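Myosin-17 (Arabidopsis thaliana, PDB 7KFL) is a plant class XI myosin, probably an actin-based motor, whose globular tail, the cargo-binding domain, probably recognises the cargo it carries. Local coordinates at residues L174-C185 against H214-Y225. Residues are numbered along the deposited sequence; the frame is centred on the assembly and turned at random.
Sequences LKKEISPLLGLC and HWQSIRKSLNSY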
loop_
_atom_site.group_PDB
_atom_site.type_symbol
_atom_site.label_atom_id
_atom_site.label_comp_id
_atom_site.label_asym_id
_atom_site.label_seq_id
_atom_site.Cartn_x
_atom_site.Cartn_y
_atom_site.Cartn_z
ATOM N N LEU A 174 -6.351 6.077 0.699
ATOM C CA LEU A 174 -6.460 5.759 -0.751
ATOM C C LEU A 174 -7.521 4.669 -0.957
ATOM O O LEU A 174 -8.326 4.817 -1.897
ATOM C CB LEU A 174 -5.084 5.333 -1.278
ATOM C CG LEU A 174 -5.011 4.902 -2.743
ATOM C CD1 LEU A 174 -5.732 5.879 -3.657
ATOM C CD2 LEU A 174 -3.563 4.749 -3.179
ATOM N N LYS A 175 -7.530 3.633 -0.106
ATOM C CA LYS A 175 -8.545 2.539 -0.106
ATOM C C LYS A 175 -9.953 3.139 0.017
ATOM O O LYS A 175 -10.837 2.714 -0.744
ATOM C CB LYS A 175 -8.305 1.542 1.035
ATOM C CG LYS A 175 -7.202 0.517 0.796
ATOM C CD LYS A 175 -7.206 -0.635 1.789
ATOM C CE LYS A 175 -5.998 -1.543 1.653
ATOM N NZ LYS A 175 -6.033 -2.674 2.614
ATOM N N LYS A 176 -10.143 4.089 0.936
ATOM C CA LYS A 176 -11.449 4.742 1.231
ATOM C C LYS A 176 -11.906 5.578 0.027
ATOM O O LYS A 176 -13.132 5.718 -0.159
ATOM C CB LYS A 176 -11.322 5.614 2.485
ATOM C CG LYS A 176 -12.566 6.396 2.887
ATOM C CD LYS A 176 -12.246 7.612 3.736
ATOM C CE LYS A 176 -13.127 7.750 4.960
ATOM N NZ LYS A 176 -12.506 8.630 5.981
ATOM N N GLU A 177 -10.963 6.125 -0.745
ATOM C CA GLU A 177 -11.248 7.031 -1.891
ATOM C C GLU A 177 -11.695 6.212 -3.111
ATOM O O GLU A 177 -12.627 6.671 -3.801
ATOM C CB GLU A 177 -10.023 7.886 -2.219
ATOM C CG GLU A 177 -10.355 9.108 -3.057
ATOM C CD GLU A 177 -9.182 10.034 -3.322
ATOM O OE1 GLU A 177 -8.615 10.567 -2.343
ATOM O OE2 GLU A 177 -8.828 10.208 -4.509
ATOM N N ILE A 178 -11.061 5.061 -3.369
ATOM C CA ILE A 178 -11.326 4.215 -4.575
ATOM C C ILE A 178 -12.351 3.124 -4.245
ATOM O O ILE A 178 -12.744 2.405 -5.184
ATOM C CB ILE A 178 -10.027 3.622 -5.166
ATOM C CG1 ILE A 178 -9.417 2.531 -4.282
ATOM C CG2 ILE A 178 -9.029 4.730 -5.477
ATOM C CD1 ILE A 178 -8.169 1.904 -4.858
ATOM N N SER A 179 -12.777 3.006 -2.981
ATOM C CA SER A 179 -13.790 2.013 -2.528
ATOM C C SER A 179 -15.137 2.308 -3.187
ATOM O O SER A 179 -15.738 1.407 -3.769
ATOM C CB SER A 179 -13.892 1.956 -1.016
ATOM O OG SER A 179 -14.668 0.842 -0.595
ATOM N N PRO A 180 -15.656 3.560 -3.144
ATOM C CA PRO A 180 -16.930 3.889 -3.788
ATOM C C PRO A 180 -16.908 3.743 -5.319
ATOM O O PRO A 180 -17.947 3.451 -5.884
ATOM C CB PRO A 180 -17.179 5.361 -3.415
ATOM C CG PRO A 180 -16.273 5.615 -2.233
ATOM C CD PRO A 180 -15.071 4.727 -2.467
ATOM N N LEU A 181 -15.742 3.947 -5.947
ATOM C CA LEU A 181 -15.555 3.851 -7.424
ATOM C C LEU A 181 -15.654 2.383 -7.853
ATOM O O LEU A 181 -16.331 2.107 -8.864
ATOM C CB LEU A 181 -14.198 4.447 -7.819
ATOM C CG LEU A 181 -13.952 5.898 -7.408
ATOM C CD1 LEU A 181 -12.571 6.351 -7.857
ATOM C CD2 LEU A 181 -15.021 6.824 -7.967
ATOM N N LEU A 182 -15.001 1.481 -7.114
ATOM C CA LEU A 182 -15.133 0.010 -7.293
ATOM C C LEU A 182 -16.584 -0.384 -6.992
ATOM O O LEU A 182 -17.139 -1.221 -7.733
ATOM C CB LEU A 182 -14.138 -0.704 -6.372
ATOM C CG LEU A 182 -12.661 -0.473 -6.699
ATOM C CD1 LEU A 182 -11.770 -0.940 -5.558
ATOM C CD2 LEU A 182 -12.274 -1.166 -7.995
ATOM N N GLY A 183 -17.182 0.233 -5.966
ATOM C CA GLY A 183 -18.618 0.123 -5.643
ATOM C C GLY A 183 -19.491 0.351 -6.866
ATOM O O GLY A 183 -20.473 -0.395 -7.032
ATOM N N LEU A 184 -19.145 1.340 -7.698
ATOM C CA LEU A 184 -19.904 1.704 -8.928
ATOM C C LEU A 184 -19.512 0.769 -10.082
ATOM O O LEU A 184 -20.398 0.460 -10.900
ATOM C CB LEU A 184 -19.645 3.175 -9.280
ATOM C CG LEU A 184 -20.188 4.205 -8.287
ATOM C CD1 LEU A 184 -19.685 5.598 -8.625
ATOM C CD2 LEU A 184 -21.708 4.196 -8.245
ATOM N N CYS A 185 -18.247 0.336 -10.151
ATOM C CA CYS A 185 -17.751 -0.667 -11.137
ATOM C C CYS A 185 -18.527 -1.982 -10.982
ATOM O O CYS A 185 -18.899 -2.568 -12.010
ATOM C CB CYS A 185 -16.258 -0.942 -10.980
ATOM S SG CYS A 185 -15.191 0.359 -11.653
ATOM N N HIS A 214 -15.506 5.251 -14.608
ATOM C CA HIS A 214 -15.240 4.884 -13.191
ATOM C C HIS A 214 -13.837 4.280 -13.059
ATOM O O HIS A 214 -13.163 4.579 -12.055
ATOM C CB HIS A 214 -16.341 3.956 -12.662
ATOM C CG HIS A 214 -17.672 4.622 -12.553
ATOM N ND1 HIS A 214 -17.801 5.962 -12.233
ATOM C CD2 HIS A 214 -18.927 4.144 -12.696
ATOM C CE1 HIS A 214 -19.078 6.280 -12.193
ATOM N NE2 HIS A 214 -19.790 5.183 -12.472
ATOM N N TRP A 215 -13.408 3.471 -14.033
ATOM C CA TRP A 215 -12.028 2.917 -14.095
ATOM C C TRP A 215 -11.032 4.073 -14.222
ATOM O O TRP A 215 -9.966 4.007 -13.581
ATOM C CB TRP A 215 -11.870 1.921 -15.249
ATOM C CG TRP A 215 -12.760 0.721 -15.147
ATOM C CD1 TRP A 215 -13.725 0.340 -16.031
ATOM C CD2 TRP A 215 -12.766 -0.266 -14.100
ATOM N NE1 TRP A 215 -14.327 -0.814 -15.614
ATOM C CE2 TRP A 215 -13.763 -1.209 -14.431
ATOM C CE3 TRP A 215 -12.027 -0.450 -12.924
ATOM C CZ2 TRP A 215 -14.041 -2.313 -13.627
ATOM C CZ3 TRP A 215 -12.304 -1.540 -12.128
ATOM C CH2 TRP A 215 -13.299 -2.455 -12.477
ATOM N N GLN A 216 -11.382 5.090 -15.016
ATOM C CA GLN A 216 -10.556 6.304 -15.245
ATOM C C GLN A 216 -10.505 7.146 -13.962
ATOM O O GLN A 216 -9.430 7.711 -13.682
ATOM C CB GLN A 216 -11.094 7.084 -16.447
ATOM C CG GLN A 216 -10.907 6.342 -17.765
ATOM C CD GLN A 216 -11.611 6.986 -18.936
ATOM O OE1 GLN A 216 -12.142 8.092 -18.851
ATOM N NE2 GLN A 216 -11.617 6.281 -20.056
ATOM N N SER A 217 -11.604 7.218 -13.204
ATOM C CA SER A 217 -11.679 7.932 -11.898
ATOM C C SER A 217 -10.672 7.327 -10.909
ATOM O O SER A 217 -10.014 8.101 -10.182
ATOM C CB SER A 217 -13.075 7.907 -11.329
ATOM O OG SER A 217 -14.008 8.439 -12.254
ATOM N N ILE A 218 -10.570 5.994 -10.882
ATOM C CA ILE A 218 -9.640 5.228 -9.999
ATOM C C ILE A 218 -8.197 5.559 -10.401
ATOM O O ILE A 218 -7.389 5.860 -9.497
ATOM C CB ILE A 218 -9.947 3.715 -10.057
ATOM C CG1 ILE A 218 -11.251 3.390 -9.323
ATOM C CG2 ILE A 218 -8.783 2.891 -9.520
ATOM C CD1 ILE A 218 -11.783 1.998 -9.581
ATOM N N ARG A 219 -7.900 5.512 -11.702
ATOM C CA ARG A 219 -6.561 5.807 -12.283
ATOM C C ARG A 219 -6.095 7.210 -11.858
ATOM O O ARG A 219 -4.888 7.370 -11.593
ATOM C CB ARG A 219 -6.609 5.692 -13.810
ATOM C CG ARG A 219 -5.240 5.698 -14.471
ATOM C CD ARG A 219 -5.334 5.654 -15.983
ATOM N NE ARG A 219 -4.049 5.936 -16.608
ATOM C CZ ARG A 219 -3.766 5.760 -17.895
ATOM N NH1 ARG A 219 -4.680 5.290 -18.729
ATOM N NH2 ARG A 219 -2.559 6.050 -18.342
ATOM N N LYS A 220 -7.014 8.181 -11.802
ATOM C CA LYS A 220 -6.732 9.582 -11.383
ATOM C C LYS A 220 -6.325 9.603 -9.906
ATOM O O LYS A 220 -5.289 10.224 -9.587
ATOM C CB LYS A 220 -7.943 10.489 -11.631
ATOM C CG LYS A 220 -8.041 11.056 -13.042
ATOM C CD LYS A 220 -9.187 12.027 -13.238
ATOM C CE LYS A 220 -10.543 11.353 -13.235
ATOM N NZ LYS A 220 -11.602 12.253 -13.749
ATOM N N SER A 221 -7.112 8.948 -9.047
ATOM C CA SER A 221 -6.867 8.836 -7.583
ATOM C C SER A 221 -5.512 8.163 -7.330
ATOM O O SER A 221 -4.782 8.646 -6.453
ATOM C CB SER A 221 -7.992 8.110 -6.889
ATOM O OG SER A 221 -9.182 8.887 -6.906
ATOM N N LEU A 222 -5.180 7.107 -8.079
ATOM C CA LEU A 222 -3.861 6.423 -7.976
ATOM C C LEU A 222 -2.746 7.437 -8.256
ATOM O O LEU A 222 -1.794 7.488 -7.461
ATOM C CB LEU A 222 -3.794 5.248 -8.960
ATOM C CG LEU A 222 -4.704 4.056 -8.662
ATOM C CD1 LEU A 222 -4.529 2.972 -9.715
ATOM C CD2 LEU A 222 -4.441 3.485 -7.278
ATOM N N ASN A 223 -2.882 8.222 -9.332
ATOM C CA ASN A 223 -1.865 9.201 -9.812
ATOM C C ASN A 223 -1.718 10.350 -8.805
ATOM O O ASN A 223 -0.574 10.797 -8.598
ATOM C CB ASN A 223 -2.197 9.741 -11.209
ATOM C CG ASN A 223 -1.672 8.876 -12.335
ATOM O OD1 ASN A 223 -0.707 8.135 -12.165
ATOM N ND2 ASN A 223 -2.286 8.977 -13.503
ATOM N N SER A 224 -2.823 10.822 -8.217
ATOM C CA SER A 224 -2.830 11.880 -7.171
ATOM C C SER A 224 -1.867 11.490 -6.045
ATOM O O SER A 224 -0.950 12.282 -5.742
ATOM C CB SER A 224 -4.212 12.117 -6.630
ATOM O OG SER A 224 -5.116 12.426 -7.675
ATOM N N TYR A 225 -2.067 10.303 -5.466
ATOM C CA TYR A 225 -1.283 9.779 -4.317
ATOM C C TYR A 225 0.157 9.517 -4.770
ATOM O O TYR A 225 1.083 9.840 -4.004
ATOM C CB TYR A 225 -1.965 8.552 -3.705
ATOM C CG TYR A 225 -3.178 8.876 -2.869
ATOM C CD1 TYR A 225 -4.361 9.285 -3.461
ATOM C CD2 TYR A 225 -3.146 8.796 -1.486
ATOM C CE1 TYR A 225 -5.483 9.590 -2.709
ATOM C CE2 TYR A 225 -4.259 9.102 -0.717
ATOM C CZ TYR A 225 -5.435 9.499 -1.331
ATOM O OH TYR A 225 -6.543 9.805 -0.597
#
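His214 lays one face of its imidazole against Leu184, whose CB stands 3.9 Å from the ring centroid in a CH-pi contact; the two side chains cross at about a right angle. One residue on, Trp215 leaves its backbone pointing away from 174-185, but the indole swings back and takes Cys185 SG squarely over its six-membered ring, 3.2 Å from the centroid and on the ring normal: a sulfur-aromatic contact. Ser217 meets the Leu181 methyls with its CB and backbone, while its OG is hydrogen-bonded to Ala213 O. Ile218 and Leu181 interlock as reciprocal knobs into holes. Ile218 sits among Ile178, Leu181, Leu182 and Cys185, with its CG1 3.5 Å from Leu181 CB, and Leu181 in turn sits among His214, Ser217, Ile218 and Ser221. Further along, a pair of hydrogen bonds joins the apolar packing. Ser221 OG donates to the anti lone pair of Glu177 OE2 (2.8 Å), and Tyr225 OH donates to Glu177 OE1, also at 2.8 Å but from above the carboxylate plane. With CG trans to its backbone N (chi1 -162°) and the chain extended beyond, Glu177 reaches both donors, one per oxygen, which fixes the rotation of its carboxylate. Tyr225 also receives Leu174 CD1 over a ring face, 3.9 Å from the centroid, and its OH accepts a further hydrogen bond from Asn71 ND2. Segments 174-185 and 214-225 run antiparallel (166°), their axes coming within 9.2 Å, and belong to helices 150-186 and 205-231 of the helical globular tail. Helix 236-260 packs on both through Ile178, Leu182 and Trp215, while helix 267-287 brings Tyr272 to Cys185 and Trp215, and Trp283 to Leu222.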